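Local coordinates for protein exoribonuclease II, mitochondrial (Candida glabrata, PDB 6F3H) that degrades mitochondrial RNA as a 3'-to-5' exoribonuclease of the RNase II (RNB) family, acting in the mtEXO degradosome in tight coupling with its helicase component, at residues Y390-M395 / H425-D430; R478-K483 / S698-G703; I412-L417 / K546-L551; E489-S494 / I707-L712. The protein carries 1 engineered substitution. All coordinates share one frame; numbering follows the deposited sequence.

Contact 1: Y390-M395 / H425-D430; sequences YDFGDM and HIHIAD
The Phe392 ring meets His425 and His427, alternate residues of strand 421-429 whose side chains leave the same face of the sheet, and it treats the two imidazoles differently. Toward His425 the phenyl offers an edge: CE2 comes within 3.5 Å of His425 ND1 in an offset edge-to-face pair, the planes inclined at 70° and the centroids 5.3 Å apart. With His427 the roles are reversed, since the imidazole turns its own edge to the phenyl face. His427 CE1 stands 3.8 Å above the plane of the Phe392 ring, close to its centre, while Tyr390 CD1 covers the opposite face, so the phenyl is sandwiched. Met395, modelled as selenomethionine, completes the cluster. Its CG is anti to the backbone N (chi1 168°) and a bend at chi3 brings the terminal methyl across His425, with CE 3.3 Å from His425 CD2; the selenium itself lies obliquely to that ring, 4.7 Å from SE to the His425 centroid. A type II' turn from Phe392 to Met395 presents both side chains to the strand. Three imidazole nitrogens bond to serines: His425 ND1 to Ser494, His427 ND1 to Ser492 and His427 NE2 to Ser413. These bonds satisfy those three nitrogens and should limit rotation of the imidazoles; the contact, with no polar bond between its segments, probably rests on dispersion and edge-to-face attraction.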
# COMPACT_ATOMS: atom_id res chain seq x y z
N TYR A 390 21.30 -28.79 -0.38
CA TYR A 390 20.63 -30.08 -0.21
C TYR A 390 19.70 -30.41 -1.38
O TYR A 390 18.92 -29.56 -1.81
CB TYR A 390 19.82 -30.04 1.09
CG TYR A 390 19.07 -31.30 1.39
CD1 TYR A 390 17.83 -31.56 0.81
CD2 TYR A 390 19.59 -32.25 2.25
CE1 TYR A 390 17.13 -32.72 1.09
CE2 TYR A 390 18.90 -33.41 2.54
CZ TYR A 390 17.68 -33.64 1.96
OH TYR A 390 16.99 -34.79 2.25
N ASP A 391 19.74 -31.65 -1.88
CA ASP A 391 18.84 -32.05 -2.96
C ASP A 391 17.73 -32.97 -2.45
O ASP A 391 18.01 -34.04 -1.89
CB ASP A 391 19.56 -32.75 -4.11
CG ASP A 391 18.69 -32.84 -5.38
OD1 ASP A 391 17.46 -33.08 -5.26
OD2 ASP A 391 19.20 -32.65 -6.51
N PHE A 392 16.49 -32.57 -2.71
CA PHE A 392 15.29 -33.32 -2.35
C PHE A 392 14.93 -34.36 -3.40
O PHE A 392 13.99 -35.14 -3.21
CB PHE A 392 14.14 -32.35 -2.14
CG PHE A 392 14.37 -31.35 -1.03
CD1 PHE A 392 15.01 -30.13 -1.28
CD2 PHE A 392 13.96 -31.64 0.28
CE1 PHE A 392 15.25 -29.21 -0.24
CE2 PHE A 392 14.18 -30.73 1.32
CZ PHE A 392 14.82 -29.51 1.07
N GLY A 393 15.68 -34.39 -4.49
CA GLY A 393 15.48 -35.41 -5.49
C GLY A 393 14.17 -35.28 -6.22
O GLY A 393 13.80 -34.22 -6.73
N ASP A 394 13.46 -36.39 -6.26
CA ASP A 394 12.24 -36.53 -7.02
C ASP A 394 11.04 -36.34 -6.13
O ASP A 394 9.91 -36.48 -6.58
CB ASP A 394 12.19 -37.91 -7.67
CG ASP A 394 11.18 -37.99 -8.79
OD1 ASP A 394 11.33 -37.23 -9.76
OD2 ASP A 394 10.25 -38.84 -8.71
N MSE A 395 11.28 -36.04 -4.87
CA MSE A 395 10.22 -35.66 -4.00
C MSE A 395 9.37 -34.59 -4.67
O MSE A 395 9.90 -33.60 -5.18
CB MSE A 395 10.78 -35.14 -2.71
CG MSE A 395 9.76 -34.46 -1.89
SE MSE A 395 10.57 -33.61 -0.35
CE MSE A 395 9.24 -34.11 0.99
N HIS A 425 7.90 -29.58 4.08
CA HIS A 425 8.93 -28.81 3.41
C HIS A 425 8.28 -27.72 2.60
O HIS A 425 7.43 -28.00 1.75
CB HIS A 425 9.76 -29.69 2.51
CG HIS A 425 10.47 -30.78 3.24
ND1 HIS A 425 11.71 -30.61 3.82
CD2 HIS A 425 10.11 -32.06 3.49
CE1 HIS A 425 12.09 -31.74 4.38
NE2 HIS A 425 11.14 -32.63 4.19
N ILE A 426 8.70 -26.50 2.86
CA ILE A 426 8.21 -25.33 2.15
C ILE A 426 9.36 -24.80 1.36
O ILE A 426 10.34 -24.30 1.93
CB ILE A 426 7.68 -24.28 3.12
CG1 ILE A 426 6.90 -25.00 4.19
CG2 ILE A 426 6.81 -23.30 2.38
CD1 ILE A 426 5.67 -25.67 3.63
N HIS A 427 9.25 -24.89 0.05
CA HIS A 427 10.32 -24.51 -0.83
C HIS A 427 9.97 -23.17 -1.42
O HIS A 427 8.97 -23.05 -2.13
CB HIS A 427 10.56 -25.54 -1.92
CG HIS A 427 10.50 -26.93 -1.41
ND1 HIS A 427 11.49 -27.45 -0.61
CD2 HIS A 427 9.60 -27.91 -1.59
CE1 HIS A 427 11.17 -28.69 -0.29
NE2 HIS A 427 10.03 -29.00 -0.88
N ILE A 428 10.78 -22.19 -1.12
CA ILE A 428 10.56 -20.84 -1.57
C ILE A 428 11.57 -20.59 -2.67
O ILE A 428 12.73 -20.99 -2.54
CB ILE A 428 10.75 -19.87 -0.38
CG1 ILE A 428 9.65 -20.09 0.64
CG2 ILE A 428 10.66 -18.47 -0.88
CD1 ILE A 428 8.31 -20.41 0.01
N ALA A 429 11.14 -19.96 -3.75
CA ALA A 429 12.10 -19.62 -4.78
C ALA A 429 13.24 -18.83 -4.16
O ALA A 429 13.06 -18.17 -3.12
CB ALA A 429 11.43 -18.82 -5.88
N ASP A 430 14.42 -18.85 -4.76
CA ASP A 430 15.58 -18.20 -4.15
C ASP A 430 16.09 -17.13 -5.09
O ASP A 430 17.15 -17.27 -5.73
CB ASP A 430 16.68 -19.19 -3.81
CG ASP A 430 17.90 -18.49 -3.29
OD1 ASP A 430 17.72 -17.60 -2.43
OD2 ASP A 430 19.01 -18.82 -3.74

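Contact 2: R478-K483 / S698-G703; sequences RADLGK and SPMRRG. With nucleotides of chain C.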
# COMPACT_ATOMS: atom_id res chain seq x y z
N ARG A 478 14.40 -17.67 -14.27
CA ARG A 478 15.36 -18.55 -13.61
C ARG A 478 14.88 -18.93 -12.23
O ARG A 478 14.89 -20.11 -11.86
CB ARG A 478 16.73 -17.90 -13.51
CG ARG A 478 17.59 -18.66 -12.53
CD ARG A 478 19.06 -18.62 -12.83
NE ARG A 478 19.74 -19.57 -11.95
CZ ARG A 478 20.70 -20.42 -12.34
NH1 ARG A 478 21.09 -20.45 -13.61
NH2 ARG A 478 21.25 -21.24 -11.45
N ALA A 479 14.44 -17.96 -11.45
CA ALA A 479 14.16 -18.23 -10.05
C ALA A 479 12.81 -18.88 -9.82
O ALA A 479 12.61 -19.48 -8.76
CB ALA A 479 14.25 -16.91 -9.28
N ASP A 480 11.93 -18.85 -10.82
CA ASP A 480 10.56 -19.34 -10.67
C ASP A 480 10.53 -20.82 -10.36
O ASP A 480 11.25 -21.63 -10.96
CB ASP A 480 9.77 -19.08 -11.95
CG ASP A 480 8.80 -17.92 -11.82
OD1 ASP A 480 8.15 -17.84 -10.77
OD2 ASP A 480 8.68 -17.11 -12.77
N LEU A 481 9.64 -21.19 -9.44
CA LEU A 481 9.36 -22.59 -9.22
C LEU A 481 8.39 -23.10 -10.28
O LEU A 481 7.91 -22.36 -11.14
CB LEU A 481 8.77 -22.83 -7.84
CG LEU A 481 9.55 -22.42 -6.61
CD1 LEU A 481 9.17 -23.34 -5.48
CD2 LEU A 481 11.04 -22.48 -6.84
N GLY A 482 8.08 -24.38 -10.18
CA GLY A 482 7.01 -24.93 -10.98
C GLY A 482 7.40 -25.43 -12.34
O GLY A 482 6.53 -25.90 -13.07
N LYS A 483 8.68 -25.37 -12.70
CA LYS A 483 9.14 -25.86 -14.00
C LYS A 483 9.56 -27.34 -13.87
O LYS A 483 10.61 -27.66 -13.29
CB LYS A 483 10.25 -24.93 -14.51
CG LYS A 483 9.75 -23.47 -14.55
CD LYS A 483 10.67 -22.50 -15.30
CE LYS A 483 10.06 -21.08 -15.30
NZ LYS A 483 10.51 -20.23 -16.45
N SER A 698 7.43 -14.84 -0.21
CA SER A 698 7.28 -14.19 -1.51
C SER A 698 8.44 -13.26 -1.82
O SER A 698 8.25 -12.06 -2.01
CB SER A 698 5.97 -13.42 -1.56
OG SER A 698 5.01 -14.13 -0.85
N PRO A 699 9.65 -13.78 -1.92
CA PRO A 699 10.81 -12.92 -2.15
C PRO A 699 10.88 -12.28 -3.54
O PRO A 699 11.76 -11.44 -3.75
CB PRO A 699 11.99 -13.86 -1.91
CG PRO A 699 11.47 -15.21 -2.22
CD PRO A 699 10.02 -15.20 -1.84
N MSE A 700 10.03 -12.64 -4.50
CA MSE A 700 10.14 -12.05 -5.85
C MSE A 700 9.17 -10.93 -6.10
O MSE A 700 9.13 -10.36 -7.18
CB MSE A 700 9.89 -13.05 -6.94
CG MSE A 700 10.88 -14.16 -7.09
SE MSE A 700 10.11 -15.58 -8.22
CE MSE A 700 10.55 -14.91 -9.99
N ARG A 701 8.34 -10.69 -5.11
CA ARG A 701 7.25 -9.75 -5.27
C ARG A 701 7.04 -8.91 -4.03
O ARG A 701 6.17 -8.04 -4.04
CB ARG A 701 5.96 -10.50 -5.63
CG ARG A 701 5.41 -11.36 -4.52
CD ARG A 701 4.07 -11.96 -4.91
NE ARG A 701 3.54 -12.85 -3.88
CZ ARG A 701 2.75 -12.47 -2.88
NH1 ARG A 701 2.40 -11.21 -2.76
NH2 ARG A 701 2.32 -13.35 -1.99
N ARG A 702 7.80 -9.14 -2.97
CA ARG A 702 7.83 -8.32 -1.76
C ARG A 702 9.27 -8.10 -1.36
O ARG A 702 9.99 -9.07 -1.07
CB ARG A 702 7.07 -8.98 -0.62
CG ARG A 702 5.62 -9.18 -0.83
CD ARG A 702 4.97 -9.38 0.51
NE ARG A 702 5.33 -10.69 1.03
CZ ARG A 702 4.45 -11.63 1.36
NH1 ARG A 702 3.15 -11.39 1.24
NH2 ARG A 702 4.88 -12.79 1.84
N GLY A 703 9.69 -6.83 -1.29
CA GLY A 703 10.99 -6.43 -0.82
C GLY A 703 11.33 -6.86 0.59
O GLY A 703 12.47 -7.26 0.85
P C C 6 2.84 -16.33 -4.91
OP1 C C 6 3.81 -17.20 -5.59
OP2 C C 6 3.24 -15.46 -3.79
O5' C C 6 2.22 -15.48 -6.08
C5' C C 6 1.55 -16.14 -7.14
C4' C C 6 0.79 -15.18 -8.03
O4' C C 6 -0.37 -14.63 -7.34
C3' C C 6 1.53 -13.93 -8.47
O3' C C 6 2.48 -14.18 -9.49
C2' C C 6 0.38 -13.08 -8.95
O2' C C 6 -0.12 -13.65 -10.14
C1' C C 6 -0.66 -13.36 -7.86
N1 C C 6 -0.62 -12.33 -6.79
C2 C C 6 -1.34 -11.13 -6.99
O2 C C 6 -2.01 -10.99 -8.02
N3 C C 6 -1.37 -10.12 -6.10
C4 C C 6 -0.67 -10.26 -5.00
N4 C C 6 -0.72 -9.24 -4.14
C5 C C 6 0.09 -11.46 -4.74
C6 C C 6 0.10 -12.45 -5.64
P A C 5 1.61 -15.61 0.58
OP1 A C 5 2.95 -16.22 0.72
OP2 A C 5 1.47 -14.14 0.75
O5' A C 5 1.10 -15.96 -0.88
C5' A C 5 1.04 -17.31 -1.28
C4' A C 5 0.19 -17.51 -2.51
O4' A C 5 -1.18 -17.14 -2.23
C3' A C 5 0.56 -16.67 -3.72
O3' A C 5 1.62 -17.24 -4.45
C2' A C 5 -0.74 -16.65 -4.49
O2' A C 5 -0.95 -17.89 -5.15
C1' A C 5 -1.75 -16.53 -3.35
N9 A C 5 -1.94 -15.13 -3.02
C8 A C 5 -1.31 -14.36 -2.07
N7 A C 5 -1.69 -13.10 -2.07
C5 A C 5 -2.61 -13.08 -3.10
C6 A C 5 -3.40 -12.05 -3.62
N6 A C 5 -3.37 -10.80 -3.15
N1 A C 5 -4.22 -12.38 -4.65
C2 A C 5 -4.24 -13.64 -5.12
N3 A C 5 -3.55 -14.70 -4.72
C4 A C 5 -2.76 -14.32 -3.70
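Met700, a selenomethionine in the loop that leads into helix 703-716, lays its terminal methyl against Ala479, the last residue of helix 473-479, and Asp480 just after it. Its CG is anti to the carbonyl carbon, and the turn at chi3 (85°) directs CE toward Ala479 CB, 4.3 Å away, while Asp480 crosses the selenomethionine chain at about a right angle, with OD1 3.9 Å from Met700 CE. That carboxylate oxygen accepts a hydrogen bond from the backbone N of Ile408, and the Asp480 side chain lies about 7 Å from that of the magnesium ligand Asp401. Beyond Met700 the loop turns to the RNA. Arg701 starts from a chi1 of 68°, with CG between the backbone N and carbonyl carbon, then runs extended to NE; both NE (2.6 Å) and NH2 (2.9 Å) donate to OP2 of C6 of chain C, and NH2 bonds weakly to OP2 of A5 of chain C. One guanidinium face lies under C5 of the C6 base; Ser698 CB backs the other. Arg702 bends at chi3, bringing NH1 to 3.3 Å from A5 OP2, while its NH2 forms a salt bridge with Asp705. Arg701 thus spans two phosphates and Arg702 adds a donor to A5, which would offset backbone charge; toward Ala479 and Asp480 the loop makes van der Waals contact instead.

Contact 3: I412-L417 / K546-L551; sequences ISIEEL and KKQLEL
Ile414 of strand 412-416 faces Gln548 of helix 546-551, the two short segments running nearly perpendicular (94°) with their axes 8.9 Å apart at closest approach. Ile414 divides its branches between two helix residues. CG2 packs on the aliphatic part of Gln548, 3.5 Å from Gln548 CB, as the two side chains slide past each other in opposite directions. The longer branch, with CG1 anti to the backbone N (chi1 -179°), carries CD1 to 3.6 Å from Leu551 CG, one helical turn on. Gln548 reaches back with its amide: NE2 donates to the carbonyl O of Ile414 over 3.3 Å, at an N-H...O angle of 158°, and the acceptor lies practically in the amide plane. At the more exposed end, the extended Glu416 side chain passes obliquely across Leu551, whose CD2 touches the Glu416 methylenes and carboxyl carbon. On the helix, Lys547 forms a salt bridge with Glu550. Strand 410-416 is an outermost strand of its mixed sheet, and helix 543-567 packs on one face of this edge strand; Leu552 and Leu555, further along that helix, also touch Ile414. Ser413 and Glu415, which point away from the helix, pack instead against His425 of the neighbouring strand 421-429 and against Met395.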
# COMPACT_ATOMS: atom_id res chain seq x y z
N ILE A 412 4.94 -26.76 -1.71
CA ILE A 412 4.76 -27.56 -0.50
C ILE A 412 5.10 -29.02 -0.77
O ILE A 412 4.72 -29.59 -1.80
CB ILE A 412 3.31 -27.47 0.02
CG1 ILE A 412 2.81 -26.04 -0.10
CG2 ILE A 412 3.23 -27.94 1.44
CD1 ILE A 412 1.39 -25.92 0.32
N SER A 413 5.73 -29.66 0.22
CA SER A 413 6.07 -31.07 0.16
C SER A 413 5.81 -31.66 1.53
O SER A 413 6.11 -31.03 2.55
CB SER A 413 7.51 -31.27 -0.25
OG SER A 413 7.72 -30.78 -1.57
N ILE A 414 5.22 -32.86 1.56
CA ILE A 414 4.95 -33.56 2.80
C ILE A 414 5.52 -34.97 2.74
O ILE A 414 5.53 -35.61 1.68
CB ILE A 414 3.45 -33.59 3.15
CG1 ILE A 414 3.22 -34.31 4.47
CG2 ILE A 414 2.67 -34.25 2.08
CD1 ILE A 414 1.83 -34.20 4.95
N GLU A 415 6.02 -35.42 3.87
CA GLU A 415 6.43 -36.79 4.08
C GLU A 415 5.65 -37.35 5.26
O GLU A 415 5.81 -36.86 6.39
CB GLU A 415 7.91 -36.88 4.36
CG GLU A 415 8.69 -36.87 3.11
CD GLU A 415 10.13 -36.66 3.41
OE1 GLU A 415 10.42 -36.21 4.54
OE2 GLU A 415 10.96 -36.98 2.54
N GLU A 416 4.82 -38.35 5.00
CA GLU A 416 4.14 -39.01 6.10
C GLU A 416 5.09 -40.05 6.65
O GLU A 416 5.40 -41.05 5.99
CB GLU A 416 2.81 -39.59 5.66
CG GLU A 416 1.86 -39.69 6.84
CD GLU A 416 0.49 -40.27 6.48
OE1 GLU A 416 0.28 -40.66 5.30
OE2 GLU A 416 -0.39 -40.28 7.37
N LEU A 417 5.61 -39.76 7.84
CA LEU A 417 6.54 -40.60 8.58
C LEU A 417 5.81 -41.68 9.37
O LEU A 417 6.16 -42.86 9.29
CB LEU A 417 7.33 -39.72 9.55
CG LEU A 417 8.05 -38.57 8.87
CD1 LEU A 417 8.90 -37.81 9.89
CD2 LEU A 417 8.90 -39.13 7.74
N LYS A 546 -2.20 -37.59 -4.67
CA LYS A 546 -3.52 -37.21 -4.19
C LYS A 546 -3.63 -37.36 -2.67
O LYS A 546 -4.25 -36.52 -2.00
CB LYS A 546 -4.60 -38.02 -4.91
CG LYS A 546 -5.96 -38.01 -4.23
CD LYS A 546 -7.08 -38.51 -5.16
CE LYS A 546 -8.40 -38.67 -4.39
NZ LYS A 546 -9.60 -38.94 -5.26
N LYS A 547 -3.02 -38.40 -2.10
CA LYS A 547 -3.15 -38.52 -0.65
C LYS A 547 -2.27 -37.52 0.10
O LYS A 547 -2.63 -37.11 1.20
CB LYS A 547 -2.90 -39.97 -0.19
CG LYS A 547 -2.72 -40.16 1.35
CD LYS A 547 -3.91 -39.79 2.27
CE LYS A 547 -5.27 -40.38 1.84
NZ LYS A 547 -6.36 -39.90 2.78
N GLN A 548 -1.18 -37.03 -0.49
CA GLN A 548 -0.42 -36.02 0.24
C GLN A 548 -1.24 -34.75 0.39
O GLN A 548 -1.19 -34.08 1.44
CB GLN A 548 0.89 -35.73 -0.48
CG GLN A 548 1.90 -36.85 -0.45
CD GLN A 548 2.93 -36.72 -1.54
OE1 GLN A 548 2.62 -36.87 -2.72
NE2 GLN A 548 4.17 -36.40 -1.17
N LEU A 549 -2.04 -34.44 -0.62
CA LEU A 549 -2.93 -33.28 -0.54
C LEU A 549 -3.98 -33.44 0.55
O LEU A 549 -4.22 -32.51 1.32
CB LEU A 549 -3.59 -33.08 -1.90
CG LEU A 549 -2.60 -32.81 -3.04
CD1 LEU A 549 -3.34 -32.72 -4.34
CD2 LEU A 549 -1.89 -31.51 -2.81
N GLU A 550 -4.67 -34.59 0.60
CA GLU A 550 -5.69 -34.74 1.63
C GLU A 550 -5.06 -34.61 3.00
O GLU A 550 -5.63 -34.01 3.91
CB GLU A 550 -6.42 -36.06 1.51
CG GLU A 550 -6.86 -36.37 0.10
CD GLU A 550 -7.53 -37.72 -0.02
OE1 GLU A 550 -7.58 -38.45 1.00
OE2 GLU A 550 -8.03 -38.03 -1.13
N LEU A 551 -3.86 -35.14 3.13
CA LEU A 551 -3.15 -35.03 4.38
C LEU A 551 -2.84 -33.58 4.68
O LEU A 551 -3.05 -33.11 5.80
CB LEU A 551 -1.88 -35.86 4.32
CG LEU A 551 -1.21 -36.04 5.67
CD1 LEU A 551 -2.21 -36.27 6.80
CD2 LEU A 551 -0.27 -37.20 5.49

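Contact 4: E489-S494 / I707-L712; sequences ETISFS and INHLQL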
# COMPACT_ATOMS: atom_id res chain seq x y z
N GLU A 489 16.71 -24.25 -7.73
CA GLU A 489 17.21 -23.84 -6.44
C GLU A 489 16.12 -23.25 -5.58
O GLU A 489 15.26 -22.50 -6.06
CB GLU A 489 18.34 -22.83 -6.61
CG GLU A 489 19.19 -23.07 -7.84
CD GLU A 489 20.56 -22.43 -7.71
OE1 GLU A 489 21.11 -22.46 -6.58
OE2 GLU A 489 21.07 -21.89 -8.72
N THR A 490 16.14 -23.57 -4.30
CA THR A 490 15.14 -23.07 -3.40
C THR A 490 15.82 -22.62 -2.14
O THR A 490 17.01 -22.87 -1.92
CB THR A 490 14.12 -24.11 -2.96
OG1 THR A 490 14.69 -24.88 -1.90
CG2 THR A 490 13.78 -25.01 -4.08
N ILE A 491 15.02 -22.02 -1.29
CA ILE A 491 15.29 -21.94 0.12
C ILE A 491 14.17 -22.70 0.80
O ILE A 491 13.00 -22.33 0.66
CB ILE A 491 15.34 -20.50 0.63
CG1 ILE A 491 16.44 -19.72 -0.09
CG2 ILE A 491 15.59 -20.48 2.11
CD1 ILE A 491 16.77 -18.37 0.60
N SER A 492 14.52 -23.73 1.55
CA SER A 492 13.51 -24.65 2.02
C SER A 492 13.49 -24.71 3.53
O SER A 492 14.53 -24.77 4.20
CB SER A 492 13.73 -26.02 1.40
OG SER A 492 13.79 -25.91 -0.01
N PHE A 493 12.28 -24.69 4.07
CA PHE A 493 12.03 -24.65 5.49
C PHE A 493 11.32 -25.93 5.85
O PHE A 493 10.24 -26.20 5.33
CB PHE A 493 11.17 -23.46 5.86
CG PHE A 493 11.73 -22.16 5.38
CD1 PHE A 493 11.57 -21.78 4.05
CD2 PHE A 493 12.42 -21.33 6.24
CE1 PHE A 493 12.09 -20.58 3.58
CE2 PHE A 493 12.94 -20.13 5.78
CZ PHE A 493 12.78 -19.76 4.45
N SER A 494 11.92 -26.72 6.71
CA SER A 494 11.44 -28.06 6.97
C SER A 494 11.16 -28.19 8.46
O SER A 494 11.86 -27.59 9.28
CB SER A 494 12.45 -29.09 6.52
OG SER A 494 12.95 -28.75 5.23
N ILE A 707 14.61 -9.14 1.32
CA ILE A 707 15.71 -8.76 2.21
C ILE A 707 15.94 -9.82 3.28
O ILE A 707 17.09 -10.13 3.63
CB ILE A 707 15.42 -7.40 2.84
CG1 ILE A 707 15.90 -6.32 1.88
CG2 ILE A 707 16.03 -7.29 4.20
CD1 ILE A 707 15.87 -4.96 2.48
N ASN A 708 14.86 -10.36 3.84
CA ASN A 708 14.97 -11.48 4.77
C ASN A 708 15.76 -12.64 4.16
O ASN A 708 16.49 -13.33 4.87
CB ASN A 708 13.56 -11.93 5.18
CG ASN A 708 12.81 -10.87 6.00
OD1 ASN A 708 13.42 -10.04 6.66
ND2 ASN A 708 11.48 -10.88 5.94
N HIS A 709 15.67 -12.83 2.83
CA HIS A 709 16.41 -13.91 2.18
C HIS A 709 17.91 -13.65 2.15
O HIS A 709 18.71 -14.56 2.40
CB HIS A 709 15.91 -14.13 0.76
CG HIS A 709 14.72 -15.03 0.69
ND1 HIS A 709 13.81 -15.13 1.72
CD2 HIS A 709 14.27 -15.84 -0.30
CE1 HIS A 709 12.86 -15.97 1.37
NE2 HIS A 709 13.11 -16.42 0.15
N LEU A 710 18.32 -12.42 1.81
CA LEU A 710 19.74 -12.11 1.78
C LEU A 710 20.35 -12.26 3.16
O LEU A 710 21.51 -12.66 3.29
CB LEU A 710 19.98 -10.71 1.28
CG LEU A 710 19.44 -10.43 -0.12
CD1 LEU A 710 18.90 -8.99 -0.20
CD2 LEU A 710 20.47 -10.67 -1.20
N GLN A 711 19.58 -11.96 4.19
CA GLN A 711 20.09 -12.20 5.52
C GLN A 711 20.28 -13.69 5.75
O GLN A 711 21.24 -14.10 6.41
CB GLN A 711 19.14 -11.62 6.57
CG GLN A 711 19.04 -10.10 6.52
CD GLN A 711 20.33 -9.41 6.95
OE1 GLN A 711 20.44 -8.96 8.08
NE2 GLN A 711 21.32 -9.36 6.05
N LEU A 712 19.41 -14.50 5.16
CA LEU A 712 19.54 -15.94 5.32
C LEU A 712 20.76 -16.46 4.59
O LEU A 712 21.59 -17.15 5.18
CB LEU A 712 18.27 -16.63 4.86
CG LEU A 712 17.17 -16.46 5.90
CD1 LEU A 712 15.89 -17.15 5.50
CD2 LEU A 712 17.66 -16.98 7.21
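Strand 489-494 and helix 707-712 come closest at Ile491 and His709, whose CA atoms are 8.4 Å apart, a separation that side chains alone bridge. Extended backbone angles throughout the strand put Ile491 and Phe493 on one face of the sheet, and the three-residue spacing of His709 and Leu712 brings them to the same side of the helix. Ile491 supplies a methyl to an aromatic face: CD1 lies 4.0 Å from the centroid of the His709 ring and 28° off its normal, a CH-pi contact in which His709 CD2 is the nearest ring atom at 3.7 Å. The ethyl branch of Ile491 is extended (chi2 -166°), which carries CD1 out from the strand to the imidazole. The second pair meets in another way. Phe493 and Leu712 approach from opposite directions, and Leu712 CD1 sits near the plane of the phenyl ring at its edge, 4.2 Å from Phe493 CZ. Neighbouring elements close in around both pairs: Ile428 and Pro699 touch His709, Cys619 of helix 603-625 touches Phe493, and Phe622 and Phe623 of that helix reach Leu712. Ser492 and Ser494 point to the other face of the strand, toward the histidines of strand 421-429. The strand is therefore two-faced, with serines on one side and mainly apolar side chains on the other. With no polar bond between the two segments, the contact probably depends on dispersion and the CH-pi approach to His709, in a buried and mostly apolar interface of the RNB domain.

How the contacts relate
All four contacts lie in the RNB domain; contacts 1, 2 and 4 are buried, while contact 3 is partly open at its glutamate end. Contacts 1, 3 and 4 share one mixed sheet: contact 3 holds edge strand 410-416, contact 1 joins its neighbour 421-429 to the segment beginning with the opposite edge strand, 390-391, and contact 4 holds 488-499. Contacts 3 and 1 thus lie side by side. Contact 2 touches contact 4 (Arg478-Glu489, Pro699-His709) and contact 1 (Ala429-Ala479, Ile428-Pro699); contact 3 touches neither 2 nor 4. Aromatic pairs mark contact 1, largely apolar helix-on-sheet packing contact 4, a side-chain-to-backbone hydrogen bond added to apolar packing contact 3, and phosphate binding contact 2.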